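Long-range contacts in alpha-1,3-glucanase (Paenibacillus glycanilyticus, PDB 6K0P), which probably hydrolyses the alpha-1,3-glucosidic linkages of alpha-1,3-glucan as a family 87 glycoside hydrolase, captured here as an engineered variant with nigerose: residues Ser28-Gly33 and Gly61-Phe66; Asn222-Leu227 and Asn252-Phe257; Gly353-Ala358 and Arg385-Ala390. The protein carries 1 engineered substitution. All blocks are in the same frame, centred on the assembly; numbering follows the deposited sequence.

Contact 1: residues Ser28-Gly33 and Gly61-Phe66; sequences SNATNG and GEYVEF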
loop_
_atom_site.group_PDB
_atom_site.type_symbol
_atom_site.label_atom_id
_atom_site.label_comp_id
_atom_site.label_asym_id
_atom_site.label_seq_id
_atom_site.Cartn_x
_atom_site.Cartn_y
_atom_site.Cartn_z
ATOM N N SER A 28 2.097 -15.292 21.343
ATOM C CA SER A 28 2.674 -14.608 22.491
ATOM C C SER A 28 1.667 -13.755 23.247
ATOM O O SER A 28 2.020 -13.197 24.291
ATOM C CB SER A 28 3.805 -13.689 22.020
ATOM O OG SER A 28 4.960 -14.430 21.685
ATOM N N ASN A 29 0.442 -13.607 22.739
ATOM C CA ASN A 29 -0.526 -12.664 23.288
ATOM C C ASN A 29 -1.661 -13.417 23.972
ATOM O O ASN A 29 -2.480 -14.068 23.305
ATOM C CB ASN A 29 -1.098 -11.782 22.185
ATOM C CG ASN A 29 -0.086 -10.837 21.624
ATOM O OD1 ASN A 29 1.000 -10.655 22.189
ATOM N ND2 ASN A 29 -0.432 -10.207 20.510
ATOM N N ALA A 30 -1.736 -13.298 25.291
ATOM C CA ALA A 30 -2.845 -13.915 25.998
ATOM C C ALA A 30 -4.153 -13.271 25.565
ATOM O O ALA A 30 -4.230 -12.056 25.334
ATOM C CB ALA A 30 -2.663 -13.762 27.506
ATOM N N THR A 31 -5.186 -14.092 25.429
ATOM C CA THR A 31 -6.501 -13.572 25.110
ATOM C C THR A 31 -7.551 -14.502 25.688
ATOM O O THR A 31 -7.341 -15.716 25.783
ATOM C CB THR A 31 -6.697 -13.382 23.593
ATOM O OG1 THR A 31 -7.963 -12.758 23.357
ATOM C CG2 THR A 31 -6.658 -14.721 22.847
ATOM N N ASN A 32 -8.676 -13.918 26.094
ATOM C CA ASN A 32 -9.890 -14.673 26.364
ATOM C C ASN A 32 -10.940 -14.456 25.285
ATOM O O ASN A 32 -12.107 -14.795 25.495
ATOM C CB ASN A 32 -10.446 -14.364 27.756
ATOM C CG ASN A 32 -10.864 -12.920 27.912
ATOM O OD1 ASN A 32 -10.649 -12.110 27.017
ATOM N ND2 ASN A 32 -11.464 -12.590 29.049
ATOM N N GLY A 33 -10.553 -13.887 24.144
ATOM C CA GLY A 33 -11.440 -13.690 23.019
ATOM C C GLY A 33 -11.274 -14.783 21.988
ATOM O O GLY A 33 -10.690 -15.838 22.251
ATOM N N GLY A 61 -15.152 -7.527 29.239
ATOM C CA GLY A 61 -14.035 -8.195 29.866
ATOM C C GLY A 61 -13.137 -8.960 28.918
ATOM O O GLY A 61 -12.070 -9.419 29.338
ATOM N N GLU A 62 -13.527 -9.119 27.652
ATOM C CA GLU A 62 -12.658 -9.791 26.697
ATOM C C GLU A 62 -11.524 -8.863 26.275
ATOM O O GLU A 62 -11.714 -7.655 26.112
ATOM C CB GLU A 62 -13.450 -10.316 25.497
ATOM C CG GLU A 62 -14.318 -11.508 25.903
ATOM C CD GLU A 62 -14.965 -12.242 24.751
ATOM O OE1 GLU A 62 -14.699 -11.930 23.569
ATOM O OE2 GLU A 62 -15.753 -13.165 25.056
ATOM N N TYR A 63 -10.332 -9.430 26.139
ATOM C CA TYR A 63 -9.133 -8.634 25.928
ATOM C C TYR A 63 -8.170 -9.407 25.044
ATOM O O TYR A 63 -8.265 -10.630 24.897
ATOM C CB TYR A 63 -8.425 -8.331 27.264
ATOM C CG TYR A 63 -7.863 -9.577 27.914
ATOM C CD1 TYR A 63 -8.641 -10.350 28.760
ATOM C CD2 TYR A 63 -6.575 -10.011 27.634
ATOM C CE1 TYR A 63 -8.140 -11.516 29.329
ATOM C CE2 TYR A 63 -6.069 -11.174 28.195
ATOM C CZ TYR A 63 -6.862 -11.920 29.033
ATOM O OH TYR A 63 -6.352 -13.075 29.596
ATOM N N VAL A 64 -7.201 -8.687 24.491
ATOM C CA VAL A 64 -5.994 -9.296 23.950
ATOM C C VAL A 64 -4.812 -8.528 24.520
ATOM O O VAL A 64 -4.838 -7.293 24.571
ATOM C CB VAL A 64 -5.984 -9.330 22.406
ATOM C CG1 VAL A 64 -6.365 -7.977 21.826
ATOM C CG2 VAL A 64 -4.623 -9.797 21.895
ATOM N N GLU A 65 -3.804 -9.255 24.999
ATOM C CA GLU A 65 -2.687 -8.659 25.729
ATOM C C GLU A 65 -1.447 -8.681 24.848
ATOM O O GLU A 65 -0.916 -9.757 24.536
ATOM C CB GLU A 65 -2.443 -9.447 27.013
ATOM C CG GLU A 65 -1.339 -8.868 27.887
ATOM C CD GLU A 65 -1.151 -9.668 29.156
ATOM O OE1 GLU A 65 -0.667 -10.819 29.071
ATOM O OE2 GLU A 65 -1.505 -9.155 30.232
ATOM N N PHE A 66 -0.973 -7.493 24.463
ATOM C CA PHE A 66 0.281 -7.333 23.744
ATOM C C PHE A 66 1.407 -7.074 24.738
ATOM O O PHE A 66 1.182 -6.646 25.871
ATOM C CB PHE A 66 0.218 -6.123 22.803
ATOM C CG PHE A 66 -0.804 -6.233 21.707
ATOM C CD1 PHE A 66 -2.121 -5.885 21.932
ATOM C CD2 PHE A 66 -0.433 -6.644 20.433
ATOM C CE1 PHE A 66 -3.067 -5.969 20.921
ATOM C CE2 PHE A 66 -1.369 -6.728 19.421
ATOM C CZ PHE A 66 -2.683 -6.386 19.663
HETATM O O HOH W 1 1.679 -10.468 25.187
HETATM O O HOH W 2 0.273 -12.147 26.960
#
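Asn-32 lays its side chain across Tyr-63 and the backbone of residues 61-63, meeting Tyr-63 with nearly every atom. Its CB lies 4.0 Å from Tyr-63 CE1, and its CG comes closer, 3.4 Å from the same ring carbon. The two side chains cross at about a right angle, while the amide and ring planes are 43° apart. Chi1 of 63° sets CG between the backbone N and the carbonyl carbon, close to the ring. At the tip, OD1 accepts Tyr-63 N at 2.8 Å, in the plane of the amide carbonyl. ND2 reaches Gly-61 O at 3.2 Å; that oxygen lies in the plane of the Asn-32 amide, although ND2 stands above the plane of the glycine carbonyl. An asparagine suits this place because one short, flat group both accepts from and donates to backbone two residues apart.

The domain belongs to the galactose-binding-domain clan, and strand 63-67 is an outermost strand of a four-stranded antiparallel sheet, next to strand 152-156. Residues 28-33 run along its other side as a loop, with a single bridge between Thr-31 and Val-64. Glu-65 N donates to Ala-30 O at 2.9 Å. Thr-31 OG1, anti to its own backbone N, donates to Tyr-63 O at 2.6 Å and accepts Gly-33 N in an ST turn, which folds the loop back on the threonine.

Farther along, Asn-29 lays CB 3.1 Å from Glu-65 O, while its ND2, bound to Ala-24 O, passes 3.6 Å from Phe-66 CD2. One water joins Ala-30 N to Glu-65 OE1.

Contact 2: residues Asn222-Leu227 and Asn252-Phe257; sequences NSKIFL and NTDVGF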
loop_
_atom_site.group_PDB
_atom_site.type_symbol
_atom_site.label_atom_id
_atom_site.label_comp_id
_atom_site.label_asym_id
_atom_site.label_seq_id
_atom_site.Cartn_x
_atom_site.Cartn_y
_atom_site.Cartn_z
ATOM N N ASN A 222 -9.692 22.954 3.410
ATOM C CA ASN A 222 -10.960 22.854 2.697
ATOM C C ASN A 222 -10.819 23.224 1.229
ATOM O O ASN A 222 -11.820 23.483 0.553
ATOM C CB ASN A 222 -12.061 23.669 3.379
ATOM C CG ASN A 222 -11.779 25.157 3.388
ATOM O OD1 ASN A 222 -10.890 25.644 2.693
ATOM N ND2 ASN A 222 -12.544 25.892 4.188
ATOM N N SER A 223 -9.592 23.247 0.725
ATOM C CA SER A 223 -9.337 23.636 -0.649
ATOM C C SER A 223 -8.047 22.980 -1.095
ATOM O O SER A 223 -7.306 22.406 -0.292
ATOM C CB SER A 223 -9.188 25.148 -0.751
ATOM O OG SER A 223 -8.021 25.557 -0.048
ATOM N N LYS A 224 -7.782 23.081 -2.391
ATOM C CA LYS A 224 -6.454 22.808 -2.919
ATOM C C LYS A 224 -5.589 24.043 -2.709
ATOM O O LYS A 224 -5.937 25.146 -3.149
ATOM C CB LYS A 224 -6.561 22.437 -4.395
ATOM C CG LYS A 224 -6.760 20.961 -4.603
ATOM C CD LYS A 224 -5.447 20.217 -4.361
ATOM C CE LYS A 224 -5.719 18.764 -4.047
ATOM N NZ LYS A 224 -4.454 18.000 -4.144
ATOM N N ILE A 225 -4.479 23.864 -2.009
ATOM C CA ILE A 225 -3.583 24.954 -1.650
ATOM C C ILE A 225 -2.457 24.991 -2.673
ATOM O O ILE A 225 -1.670 24.039 -2.785
ATOM C CB ILE A 225 -3.063 24.776 -0.218
ATOM C CG1 ILE A 225 -4.226 24.917 0.765
ATOM C CG2 ILE A 225 -2.010 25.817 0.089
ATOM C CD1 ILE A 225 -3.933 24.381 2.150
ATOM N N PHE A 226 -2.375 26.091 -3.427
ATOM C CA PHE A 226 -1.441 26.187 -4.539
ATOM C C PHE A 226 -0.103 26.753 -4.090
ATOM O O PHE A 226 -0.045 27.760 -3.367
ATOM C CB PHE A 226 -2.040 27.008 -5.685
ATOM C CG PHE A 226 -3.008 26.220 -6.504
ATOM C CD1 PHE A 226 -4.322 26.084 -6.094
ATOM C CD2 PHE A 226 -2.586 25.538 -7.638
ATOM C CE1 PHE A 226 -5.220 25.317 -6.819
ATOM C CE2 PHE A 226 -3.469 24.779 -8.371
ATOM C CZ PHE A 226 -4.793 24.653 -7.957
ATOM N N LEU A 227 0.968 26.091 -4.514
ATOM C CA LEU A 227 2.328 26.533 -4.250
ATOM C C LEU A 227 2.872 27.074 -5.559
ATOM O O LEU A 227 2.867 26.371 -6.577
ATOM C CB LEU A 227 3.204 25.385 -3.737
ATOM C CG LEU A 227 2.688 24.644 -2.499
ATOM C CD1 LEU A 227 3.790 23.729 -1.933
ATOM C CD2 LEU A 227 2.207 25.621 -1.450
ATOM N N ASN A 252 -15.514 13.335 0.417
ATOM C CA ASN A 252 -14.865 13.293 -0.896
ATOM C C ASN A 252 -14.512 14.677 -1.430
ATOM O O ASN A 252 -14.704 14.947 -2.614
ATOM C CB ASN A 252 -15.722 12.547 -1.929
ATOM C CG ASN A 252 -16.126 11.154 -1.475
ATOM O OD1 ASN A 252 -15.509 10.562 -0.594
ATOM N ND2 ASN A 252 -17.175 10.622 -2.085
ATOM N N THR A 253 -13.980 15.558 -0.580
ATOM C CA THR A 253 -13.552 16.895 -0.994
ATOM C C THR A 253 -12.101 16.841 -1.463
ATOM O O THR A 253 -11.247 16.301 -0.751
ATOM C CB THR A 253 -13.651 17.878 0.178
ATOM O OG1 THR A 253 -14.808 17.594 0.976
ATOM C CG2 THR A 253 -13.747 19.311 -0.335
ATOM N N ASP A 254 -11.822 17.411 -2.634
ATOM C CA ASP A 254 -10.491 17.396 -3.241
ATOM C C ASP A 254 -9.691 18.523 -2.605
ATOM O O ASP A 254 -9.821 19.687 -2.993
ATOM C CB ASP A 254 -10.636 17.602 -4.744
ATOM C CG ASP A 254 -9.341 17.378 -5.518
ATOM O OD1 ASP A 254 -8.394 16.745 -4.996
ATOM O OD2 ASP A 254 -9.288 17.844 -6.686
ATOM N N VAL A 255 -8.885 18.187 -1.600
ATOM C CA VAL A 255 -8.154 19.172 -0.819
ATOM C C VAL A 255 -6.714 18.708 -0.683
ATOM O O VAL A 255 -6.386 17.547 -0.934
ATOM C CB VAL A 255 -8.798 19.419 0.566
ATOM C CG1 VAL A 255 -10.236 19.899 0.388
ATOM C CG2 VAL A 255 -8.745 18.150 1.414
ATOM N N GLY A 256 -5.840 19.643 -0.316
ATOM C CA GLY A 256 -4.437 19.317 -0.168
ATOM C C GLY A 256 -3.578 20.374 -0.816
ATOM O O GLY A 256 -3.886 21.562 -0.706
ATOM N N PHE A 257 -2.511 19.959 -1.493
ATOM C CA PHE A 257 -1.594 20.884 -2.144
ATOM C C PHE A 257 -1.548 20.621 -3.639
ATOM O O PHE A 257 -1.758 19.497 -4.103
ATOM C CB PHE A 257 -0.176 20.766 -1.567
ATOM C CG PHE A 257 -0.082 21.199 -0.130
ATOM C CD1 PHE A 257 -0.063 22.540 0.208
ATOM C CD2 PHE A 257 -0.057 20.252 0.883
ATOM C CE1 PHE A 257 -0.007 22.933 1.534
ATOM C CE2 PHE A 257 0.010 20.637 2.203
ATOM C CZ PHE A 257 0.035 21.977 2.534
#
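Lys-224 bends over Gly-256 to place its NZ 3.1 Å from Phe-257 O, a hydrogen bond in which the ammonium stands above the carbonyl plane. The chain bends at chi2 (-75°), which swings CD aside; CE passes 3.4 Å from Val-255 O. A glycine fits beneath this chain: a CB on Gly-256 would lie 3.4 Å from NZ and would also collide with the preceding carbonyl oxygen. Gly-256 N donates to Ser-223 O and Ile-225 N to Gly-256 O, the latter at 2.7 Å, setting the two strands in parallel register.

These are successive rungs of a parallel beta-helix, right-handed in the pectate-lyase-like clan to which this domain belongs. Ile-225 and Phe-257 therefore lie side by side and point the same way, with Ile-225 CB 3.8 Å from Phe-257 CD1. Leu-227 CD2 approaches that ring carbon obliquely.

Farther out, the lysine end is fixed by the next rung, through a salt bridge to Asp-289 and a hydrogen bond to Lys-286 O. Asp-254 OD1, 4.2 Å from Lys-224 NZ, is too far for a salt bridge and binds Gly-285 N instead. Helix 196-204 covers Ile-225 and Leu-227 through Leu-200.

Contact 3: residues Gly353-Ala358 and Arg385-Ala390; sequences GDDSFA and RAAAFA. With ACY (acetic acid), chain K.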
loop_
_atom_site.group_PDB
_atom_site.type_symbol
_atom_site.label_atom_id
_atom_site.label_comp_id
_atom_site.label_asym_id
_atom_site.label_seq_id
_atom_site.Cartn_x
_atom_site.Cartn_y
_atom_site.Cartn_z
ATOM N N GLY A 353 -6.059 1.347 -1.929
ATOM C CA GLY A 353 -7.247 0.883 -2.626
ATOM C C GLY A 353 -6.986 0.478 -4.066
ATOM O O GLY A 353 -7.909 0.136 -4.818
ATOM N N ASP A 354 -5.721 0.553 -4.462
ATOM C CA ASP A 354 -5.207 0.066 -5.744
ATOM C C ASP A 354 -3.707 -0.118 -5.529
ATOM O O ASP A 354 -3.241 -0.094 -4.383
ATOM C CB ASP A 354 -5.581 1.034 -6.874
ATOM C CG ASP A 354 -5.738 0.343 -8.222
ATOM O OD1 ASP A 354 -4.748 -0.224 -8.741
ATOM O OD2 ASP A 354 -6.853 0.378 -8.781
ATOM N N ASP A 355 -2.944 -0.309 -6.614
ATOM C CA ASP A 355 -1.506 -0.571 -6.510
ATOM C C ASP A 355 -0.872 0.361 -5.484
ATOM O O ASP A 355 -0.983 1.584 -5.594
ATOM C CB ASP A 355 -0.831 -0.323 -7.866
ATOM C CG ASP A 355 -1.222 -1.324 -8.941
ATOM O OD1 ASP A 355 -1.498 -2.507 -8.644
ATOM O OD2 ASP A 355 -1.211 -0.906 -10.122
ATOM N N SER A 356 -0.194 -0.198 -4.480
ATOM C CA SER A 356 0.314 0.673 -3.417
ATOM C C SER A 356 1.419 1.583 -3.938
ATOM O O SER A 356 1.377 2.804 -3.742
ATOM C CB SER A 356 0.823 -0.139 -2.232
ATOM O OG SER A 356 -0.222 -0.907 -1.646
ATOM N N PHE A 357 2.415 1.002 -4.606
ATOM C CA PHE A 357 3.500 1.746 -5.240
ATOM C C PHE A 357 3.557 1.276 -6.679
ATOM O O PHE A 357 3.693 0.074 -6.928
ATOM C CB PHE A 357 4.833 1.459 -4.543
ATOM C CG PHE A 357 4.878 1.908 -3.110
ATOM C CD1 PHE A 357 5.102 3.240 -2.790
ATOM C CD2 PHE A 357 4.690 0.997 -2.089
ATOM C CE1 PHE A 357 5.144 3.656 -1.460
ATOM C CE2 PHE A 357 4.726 1.408 -0.762
ATOM C CZ PHE A 357 4.951 2.737 -0.450
ATOM N N ALA A 358 3.451 2.209 -7.619
ATOM C CA ALA A 358 3.331 1.848 -9.025
ATOM C C ALA A 358 4.179 2.769 -9.889
ATOM O O ALA A 358 4.461 3.919 -9.530
ATOM C CB ALA A 358 1.876 1.898 -9.500
ATOM N N ARG A 385 -7.067 -3.738 -3.022
ATOM C CA ARG A 385 -7.353 -4.107 -4.399
ATOM C C ARG A 385 -6.062 -3.901 -5.172
ATOM O O ARG A 385 -5.311 -2.974 -4.865
ATOM C CB ARG A 385 -8.463 -3.215 -4.982
ATOM C CG ARG A 385 -8.706 -3.429 -6.463
ATOM C CD ARG A 385 -9.686 -2.412 -6.993
ATOM N NE ARG A 385 -9.804 -2.518 -8.441
ATOM C CZ ARG A 385 -10.853 -2.086 -9.119
ATOM N NH1 ARG A 385 -11.864 -1.511 -8.472
ATOM N NH2 ARG A 385 -10.889 -2.229 -10.439
ATOM N N ALA A 386 -5.799 -4.775 -6.152
ATOM C CA ALA A 386 -4.606 -4.698 -7.000
ATOM C C ALA A 386 -3.332 -5.060 -6.232
ATOM O O ALA A 386 -3.399 -5.803 -5.245
ATOM C CB ALA A 386 -4.526 -3.371 -7.769
ATOM N N ALA A 387 -2.165 -4.607 -6.687
ATOM C CA ALA A 387 -0.914 -5.196 -6.223
ATOM C C ALA A 387 -0.213 -4.317 -5.191
ATOM O O ALA A 387 -0.439 -3.108 -5.110
ATOM C CB ALA A 387 0.032 -5.462 -7.407
ATOM N N ALA A 388 0.666 -4.942 -4.401
ATOM C CA ALA A 388 1.527 -4.160 -3.517
ATOM C C ALA A 388 2.488 -3.289 -4.320
ATOM O O ALA A 388 2.693 -2.110 -4.003
ATOM C CB ALA A 388 2.279 -5.091 -2.559
ATOM N N PHE A 389 3.082 -3.850 -5.370
ATOM C CA PHE A 389 4.037 -3.150 -6.218
ATOM C C PHE A 389 3.694 -3.478 -7.661
ATOM O O PHE A 389 3.421 -4.634 -7.983
ATOM C CB PHE A 389 5.476 -3.608 -5.905
ATOM C CG PHE A 389 5.845 -3.459 -4.461
ATOM C CD1 PHE A 389 6.264 -2.228 -3.967
ATOM C CD2 PHE A 389 5.744 -4.536 -3.587
ATOM C CE1 PHE A 389 6.573 -2.078 -2.627
ATOM C CE2 PHE A 389 6.059 -4.392 -2.246
ATOM C CZ PHE A 389 6.482 -3.160 -1.769
ATOM N N ALA A 390 3.697 -2.469 -8.531
ATOM C CA ALA A 390 3.322 -2.703 -9.919
ATOM C C ALA A 390 4.192 -1.872 -10.841
ATOM O O ALA A 390 4.345 -0.661 -10.641
ATOM C CB ALA A 390 1.844 -2.377 -10.161
HETATM C C ACY K . -7.697 -3.883 -10.952
HETATM O O ACY K . -8.398 -3.144 -11.739
HETATM O OXT ACY K . -7.827 -3.954 -9.740
HETATM C CH3 ACY K . -6.650 -4.710 -11.687
#
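Asp-355 OD1 accepts Ala-387 N at 2.9 Å, met nearly along the C-O axis, while its OD2 is held by Tyr-392. Beside this bond the small methyl groups of Ala-386 and Ala-390 pack closely against the carboxylate, Ala-390 CB lying 3.4 Å from Asp-355 OD2. Asp-354 OD1 turns its anti lone pair to Asp-355 N, and its OD2 forms a salt bridge with Arg-280, which lines an observed glycan pocket.

Arg-385 runs extended from CG to NE past Gly-353, and its NE and NH2 hold an acetic acid molecule, probably from the crystallisation liquor, edge-on, NE to OXT at 2.8 Å and NH2 to O at 3.0 Å. Its NH1 goes instead to Gly-118 O and Leu-120 O of the D1 domain. A leucine here would probably leave both carbonyls without this donor.

Backbone bonds knit the two segments: Ser-356 N to Ala-387 O, Phe-357 N to Ala-388 O, and Ala-390 N to Phe-357 O at 3.0 Å. Ala-358 CB and Ala-390 CB pair at 4.3 Å. Phe-357 and Phe-389 lie side by side, rim to rim, with planes 14° apart and CD2 of Phe-357 3.6 Å from CE1 of Phe-389. Stacking of like residues on successive coils, here Phe beside Phe, is characteristic of parallel beta-helices.

Contacts 2 and 3 sit on one beta-helix: strands 224-227, 256-259, 286-289, 308-313, 333-336, 357-360 and 389-392 pair in succession, so contact 2 joins the first two of these strands and contact 3 the last two named, after which the succession goes on to 409-416. Their centres are 24 Å apart and their nearest atoms about 13 Å. Contact 1 belongs to the separate D1 domain, its centre 33 Å from that of contact 3 and 42 Å from that of contact 2; the side chain of Phe-66 is about 8 Å from the calcium ion. Contact 3 lies nearer bound sugar, the side chain of Asp-354 being about 6 Å from a glucose unit, against about 10 Å for that of Asp-254 in contact 2.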